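Local coordinates for capsid polyprotein (PDB 3TS3), which builds the icosahedral capsid of turkey astrovirus 2 and, through its projection domain, forms the spikes on its surface, at the interface of chains A and B. Numbering follows the deposited sequence. Chains: chain A/B, Capsid polyprotein.

Contact 1: the interface of chains A and B. Residues chain A 180, 183; chain B 203-204.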
loop_
_atom_site.group_PDB
_atom_site.type_symbol
_atom_site.label_atom_id
_atom_site.label_comp_id
_atom_site.label_asym_id
_atom_site.label_seq_id
_atom_site.Cartn_x
_atom_site.Cartn_y
_atom_site.Cartn_z
ATOM N N GLN A 180 -2.170 -17.666 0.526
ATOM C CA GLN A 180 -2.069 -17.509 -0.919
ATOM C C GLN A 180 -3.207 -16.709 -1.560
ATOM O O GLN A 180 -2.997 -16.019 -2.554
ATOM C CB GLN A 180 -1.883 -18.864 -1.606
ATOM C CG GLN A 180 -3.072 -19.793 -1.523
ATOM C CD GLN A 180 -3.044 -20.712 -0.313
ATOM O OE1 GLN A 180 -2.436 -20.411 0.704
ATOM N NE2 GLN A 180 -3.725 -21.840 -0.431
ATOM N N LYS A 183 -5.348 -10.865 -0.959
ATOM C CA LYS A 183 -4.735 -9.738 -1.635
ATOM C C LYS A 183 -4.919 -8.556 -0.680
ATOM O O LYS A 183 -6.016 -8.063 -0.497
ATOM C CB LYS A 183 -5.395 -9.490 -2.996
ATOM C CG LYS A 183 -5.705 -10.743 -3.853
ATOM C CD LYS A 183 -4.508 -11.646 -4.135
ATOM C CE LYS A 183 -4.895 -12.791 -5.091
ATOM N NZ LYS A 183 -3.972 -13.959 -5.025
ATOM N N LEU B 203 -0.308 -14.100 -7.834
ATOM C CA LEU B 203 -0.043 -13.004 -6.921
ATOM C C LEU B 203 -0.050 -13.423 -5.459
ATOM O O LEU B 203 -0.948 -14.111 -5.019
ATOM C CB LEU B 203 -1.094 -11.909 -7.128
ATOM C CG LEU B 203 -0.936 -10.623 -6.309
ATOM C CD1 LEU B 203 0.415 -9.998 -6.556
ATOM C CD2 LEU B 203 -2.030 -9.641 -6.641
ATOM N N ARG B 204 0.965 -12.978 -4.726
ATOM C CA ARG B 204 1.032 -13.158 -3.286
ATOM C C ARG B 204 1.245 -11.777 -2.691
ATOM O O ARG B 204 2.025 -11.007 -3.217
ATOM C CB ARG B 204 2.194 -14.067 -2.884
ATOM C CG ARG B 204 2.117 -15.461 -3.438
ATOM C CD ARG B 204 0.947 -16.214 -2.840
ATOM N NE ARG B 204 0.861 -17.570 -3.367
ATOM C CZ ARG B 204 0.133 -17.906 -4.422
ATOM N NH1 ARG B 204 -0.594 -16.998 -5.045
ATOM N NH2 ARG B 204 0.114 -19.159 -4.840
#
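A:Gln180 has a helix-like backbone (phi -64°, psi -36°) where it meets the extended pair B:Leu203 and B:Arg204, whose main chain offers a carbonyl to A:Lys183. This part of the two-fold interface between spike-domain copies illustrates how one backbone oxygen can serve donors from both subunits. The ammonium NZ of A:Lys183 donates a hydrogen bond to B:Leu203 O at 3.0 Å, approaching tilted from the carbonyl plane. From the other face of that plane, B:Arg204 NH1 donates to the same B:Leu203 O at 2.9 Å. The arginine can reach back to its neighbour because its chain bends at chi2 (-67°), and the accepting oxygen lies almost in the guanidinium plane. Gripped from both faces, the oxygen probably eases the proximity of two cationic groups, with A:Lys183 NZ and B:Arg204 NH1 4.5 Å apart. A:Lys183 NZ also lies 3.4 Å from A:Gln180 O, at most a weak bond.

Packing completes the contact. The methylene CB of A:Gln180 lies over one face of the guanidinium, toward its rim, and comes within 3.5 Å of B:Arg204 NE. The aliphatic part of A:Lys183 passes obliquely by B:Leu203, its CD 4.1 Å from the leucine methyl CD2. In the fold, the chain A residues belong to the loop between strands 164-171 and 187-189 of the projection domain, while B:Leu203 and B:Arg204 directly follow helix 196-202, near the C-terminal end of the projection-domain construct.

Contact 2: the interface of chains A and B. Residues chain A 14, 19, 98-100; chain B 4-5.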
loop_
_atom_site.group_PDB
_atom_site.type_symbol
_atom_site.label_atom_id
_atom_site.label_comp_id
_atom_site.label_asym_id
_atom_site.label_seq_id
_atom_site.Cartn_x
_atom_site.Cartn_y
_atom_site.Cartn_z
ATOM N N THR A 14 12.129 10.763 14.689
ATOM C CA THR A 14 11.007 11.386 14.003
ATOM C C THR A 14 10.273 12.139 15.105
ATOM O O THR A 14 10.114 11.616 16.187
ATOM C CB THR A 14 10.099 10.384 13.285
ATOM O OG1 THR A 14 9.616 9.410 14.211
ATOM C CG2 THR A 14 10.860 9.679 12.173
ATOM N N TYR A 19 3.752 13.832 11.259
ATOM C CA TYR A 19 4.333 15.165 11.192
ATOM C C TYR A 19 4.393 15.687 9.760
ATOM O O TYR A 19 4.303 14.935 8.807
ATOM C CB TYR A 19 5.724 15.175 11.843
ATOM C CG TYR A 19 6.676 14.198 11.205
ATOM C CD1 TYR A 19 6.666 12.858 11.555
ATOM C CD2 TYR A 19 7.563 14.612 10.233
ATOM C CE1 TYR A 19 7.517 11.966 10.950
ATOM C CE2 TYR A 19 8.416 13.724 9.622
ATOM C CZ TYR A 19 8.386 12.399 9.988
ATOM O OH TYR A 19 9.231 11.504 9.391
ATOM N N VAL A 98 6.291 8.318 3.002
ATOM C CA VAL A 98 6.635 7.446 4.114
ATOM C C VAL A 98 7.336 8.266 5.189
ATOM O O VAL A 98 8.375 8.845 4.955
ATOM C CB VAL A 98 7.563 6.308 3.656
ATOM C CG1 VAL A 98 8.166 5.580 4.857
ATOM C CG2 VAL A 98 6.815 5.344 2.728
ATOM N N MET A 99 6.719 8.338 6.360
ATOM C CA MET A 99 7.261 9.229 7.346
ATOM C C MET A 99 7.510 8.477 8.636
ATOM O O MET A 99 8.179 9.036 9.491
ATOM C CB MET A 99 6.408 10.505 7.546
ATOM C CG MET A 99 4.917 10.282 7.817
ATOM S SD MET A 99 4.588 10.049 9.577
ATOM C CE MET A 99 3.065 9.106 9.555
ATOM N N GLN A 100 7.179 7.192 8.671
ATOM C CA GLN A 100 7.658 6.286 9.712
ATOM C C GLN A 100 7.903 4.913 9.145
ATOM O O GLN A 100 7.248 4.493 8.217
ATOM C CB GLN A 100 6.660 6.096 10.869
ATOM C CG GLN A 100 6.101 7.346 11.486
ATOM C CD GLN A 100 7.012 7.978 12.518
ATOM O OE1 GLN A 100 8.092 7.481 12.819
ATOM N NE2 GLN A 100 6.561 9.085 13.070
ATOM N N LEU B 4 14.017 10.054 6.455
ATOM C CA LEU B 4 12.579 10.292 6.622
ATOM C C LEU B 4 12.299 11.767 6.862
ATOM O O LEU B 4 13.007 12.393 7.621
ATOM C CB LEU B 4 12.027 9.503 7.805
ATOM C CG LEU B 4 12.137 7.984 7.756
ATOM C CD1 LEU B 4 11.516 7.386 9.006
ATOM C CD2 LEU B 4 11.445 7.443 6.524
ATOM N N PRO B 5 11.264 12.320 6.233
ATOM C CA PRO B 5 10.386 11.609 5.299
ATOM C C PRO B 5 11.116 11.203 4.037
ATOM O O PRO B 5 11.989 11.903 3.577
ATOM C CB PRO B 5 9.317 12.657 4.950
ATOM C CG PRO B 5 9.349 13.629 6.058
ATOM C CD PRO B 5 10.774 13.674 6.527
#
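A:Tyr19 turns its ring toward B:Pro5 through a chi1 of 58°, with CG lodged between the backbone N and the carbonyl carbon, while B:Leu4 has CG anti to its own carbonyl carbon (chi1 -61°) and points its methyls at strand 98-101 of chain A. This is a worked case of the first residues of the projection domain docking on the neighbouring copy. A cis peptide bond joins B:Leu4 to B:Pro5, and the kink presents the leucine side chain and the pyrrolidine ring to different parts of the same surface. The proline meets the tyrosine at its edge: B:Pro5 CG is 3.7 Å from A:Tyr19 CE2, and CD of the same proline lies in the plane of the aromatic ring.

The two leucine branches divide the remaining work. B:Leu4 CD2 rests 3.7 Å from A:Val98 O and beside the valine methyl CG1, whereas CD1 reaches toward A:Met99 O and the A:Thr14 methyl CG2, the latter at 4.0 Å. Across this leucine the tyrosine side chain runs at about a right angle.

Bonds within chain A appear to hold the receiving surface in shape. The hydroxyl A:Thr14 OG1 donates to A:Gln100 OE1 at 2.8 Å, meeting a lone pair of the side-chain amide oxygen within the amide plane and linking the loop to the strand. The phenol is anchored likewise: A:Tyr19 OH donates to an in-plane lone pair of A:Met99 O, 2.7 Å away.

Contact 3: the interface of chains A and B. Residues chain A 4-5; chain B 12, 14, 19, 98-99.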
loop_
_atom_site.group_PDB
_atom_site.type_symbol
_atom_site.label_atom_id
_atom_site.label_comp_id
_atom_site.label_asym_id
_atom_site.label_seq_id
_atom_site.Cartn_x
_atom_site.Cartn_y
_atom_site.Cartn_z
ATOM N N LEU A 4 18.066 1.716 2.349
ATOM C CA LEU A 4 17.336 0.749 1.531
ATOM C C LEU A 4 18.142 -0.544 1.443
ATOM O O LEU A 4 19.323 -0.499 1.174
ATOM C CB LEU A 4 17.090 1.300 0.121
ATOM C CG LEU A 4 16.170 2.511 -0.023
ATOM C CD1 LEU A 4 16.061 2.886 -1.476
ATOM C CD2 LEU A 4 14.785 2.207 0.545
ATOM N N PRO A 5 17.519 -1.692 1.681
ATOM C CA PRO A 5 16.089 -1.824 1.991
ATOM C C PRO A 5 15.699 -1.279 3.365
ATOM O O PRO A 5 16.475 -1.356 4.304
ATOM C CB PRO A 5 15.844 -3.340 1.934
ATOM C CG PRO A 5 17.105 -3.975 1.523
ATOM C CD PRO A 5 18.211 -2.988 1.618
ATOM N N GLN B 12 20.499 6.743 -2.960
ATOM C CA GLN B 12 21.372 5.664 -2.530
ATOM C C GLN B 12 21.494 4.707 -3.693
ATOM O O GLN B 12 20.537 4.476 -4.397
ATOM C CB GLN B 12 20.771 4.917 -1.340
ATOM C CG GLN B 12 21.636 3.775 -0.820
ATOM C CD GLN B 12 20.845 2.786 0.010
ATOM O OE1 GLN B 12 20.317 3.126 1.050
ATOM N NE2 GLN B 12 20.767 1.556 -0.459
ATOM N N THR B 14 21.221 1.392 -5.418
ATOM C CA THR B 14 20.539 0.122 -5.216
ATOM C C THR B 14 21.029 -0.783 -6.336
ATOM O O THR B 14 21.162 -0.350 -7.465
ATOM C CB THR B 14 19.003 0.237 -5.183
ATOM O OG1 THR B 14 18.524 0.794 -6.406
ATOM C CG2 THR B 14 18.561 1.108 -4.021
ATOM N N TYR B 19 15.935 -6.803 -5.612
ATOM C CA TYR B 19 17.064 -7.514 -5.009
ATOM C C TYR B 19 16.693 -8.109 -3.651
ATOM O O TYR B 19 15.696 -7.739 -3.051
ATOM C CB TYR B 19 18.281 -6.587 -4.903
ATOM C CG TYR B 19 17.985 -5.345 -4.117
ATOM C CD1 TYR B 19 17.493 -4.209 -4.730
ATOM C CD2 TYR B 19 18.166 -5.321 -2.755
ATOM C CE1 TYR B 19 17.213 -3.089 -4.001
ATOM C CE2 TYR B 19 17.885 -4.204 -2.026
ATOM C CZ TYR B 19 17.408 -3.089 -2.652
ATOM O OH TYR B 19 17.119 -1.967 -1.914
ATOM N N VAL B 98 10.542 -2.410 1.575
ATOM C CA VAL B 98 10.717 -1.346 0.595
ATOM C C VAL B 98 12.167 -1.328 0.122
ATOM O O VAL B 98 13.073 -1.178 0.916
ATOM C CB VAL B 98 10.356 0.028 1.199
ATOM C CG1 VAL B 98 10.825 1.175 0.292
ATOM C CG2 VAL B 98 8.859 0.118 1.420
ATOM N N MET B 99 12.366 -1.501 -1.183
ATOM C CA MET B 99 13.700 -1.649 -1.637
ATOM C C MET B 99 14.066 -0.637 -2.763
ATOM O O MET B 99 15.223 -0.451 -3.093
ATOM C CB MET B 99 14.123 -3.105 -1.933
ATOM C CG MET B 99 13.188 -3.916 -2.828
ATOM S SD MET B 99 13.460 -3.585 -4.586
ATOM C CE MET B 99 11.824 -3.874 -5.242
#
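A:Leu4 buries 40 Å² against chain B, followed by B:Tyr19 and A:Pro5 with about 25 Å² each, and these residues organise the contact. It exemplifies a chain segment held through its backbone as well as its side chains. The leucine is held by the amide of B:Gln12, which pairs with both main-chain polar groups of this one residue: A:Leu4 N donates to B:Gln12 OE1 at 3.0 Å, and B:Gln12 NE2 returns a bond to A:Leu4 O. The B:Gln12 side chain leaves its backbone with CG anti to N (chi1 -179°) and stays extended beyond, which carries the amide out to the neighbouring chain; the paired bonds should fix its rotation.

Away from the amide, the leucine methyls separate, CD1 going to B:Thr14 CG2 at 4.0 Å and CD2 toward B:Val98. After the cis peptide bond, A:Pro5 lies at the edge of B:Tyr19, with CG 3.6 Å from ring atom CE2. Intrachain, B:Tyr19 OH donates to B:Met99 O, which should limit the phenol's movement, while B:Met99 CG lies over one ring face toward the rim. The return bond from B:Gln12 NE2 to A:Leu4 O is nearly straight, 176° at the hydrogen, and its acceptor sits in the plane of the glutamine amide.

Contact 2 and contact 3 are twins under the two-fold axis, their C-alpha centres about 17 Å apart: the first residues of each projection domain, through the leucine and cis-linked proline, dock on the other subunit's tyrosine and strand 98-101. This reciprocal docking repeats the same contact on both sides of the axis. Contact 1, whose C-alpha centre lies about 28 Å from that of contact 2 and about 22 Å from that of contact 3, shares no residues with them and uses the segment after helix 196-202. Segments near both ends of the projection domain thus contribute to the interface, consistent with a dimeric spike, although coordinates alone do not establish the assembly on the virion.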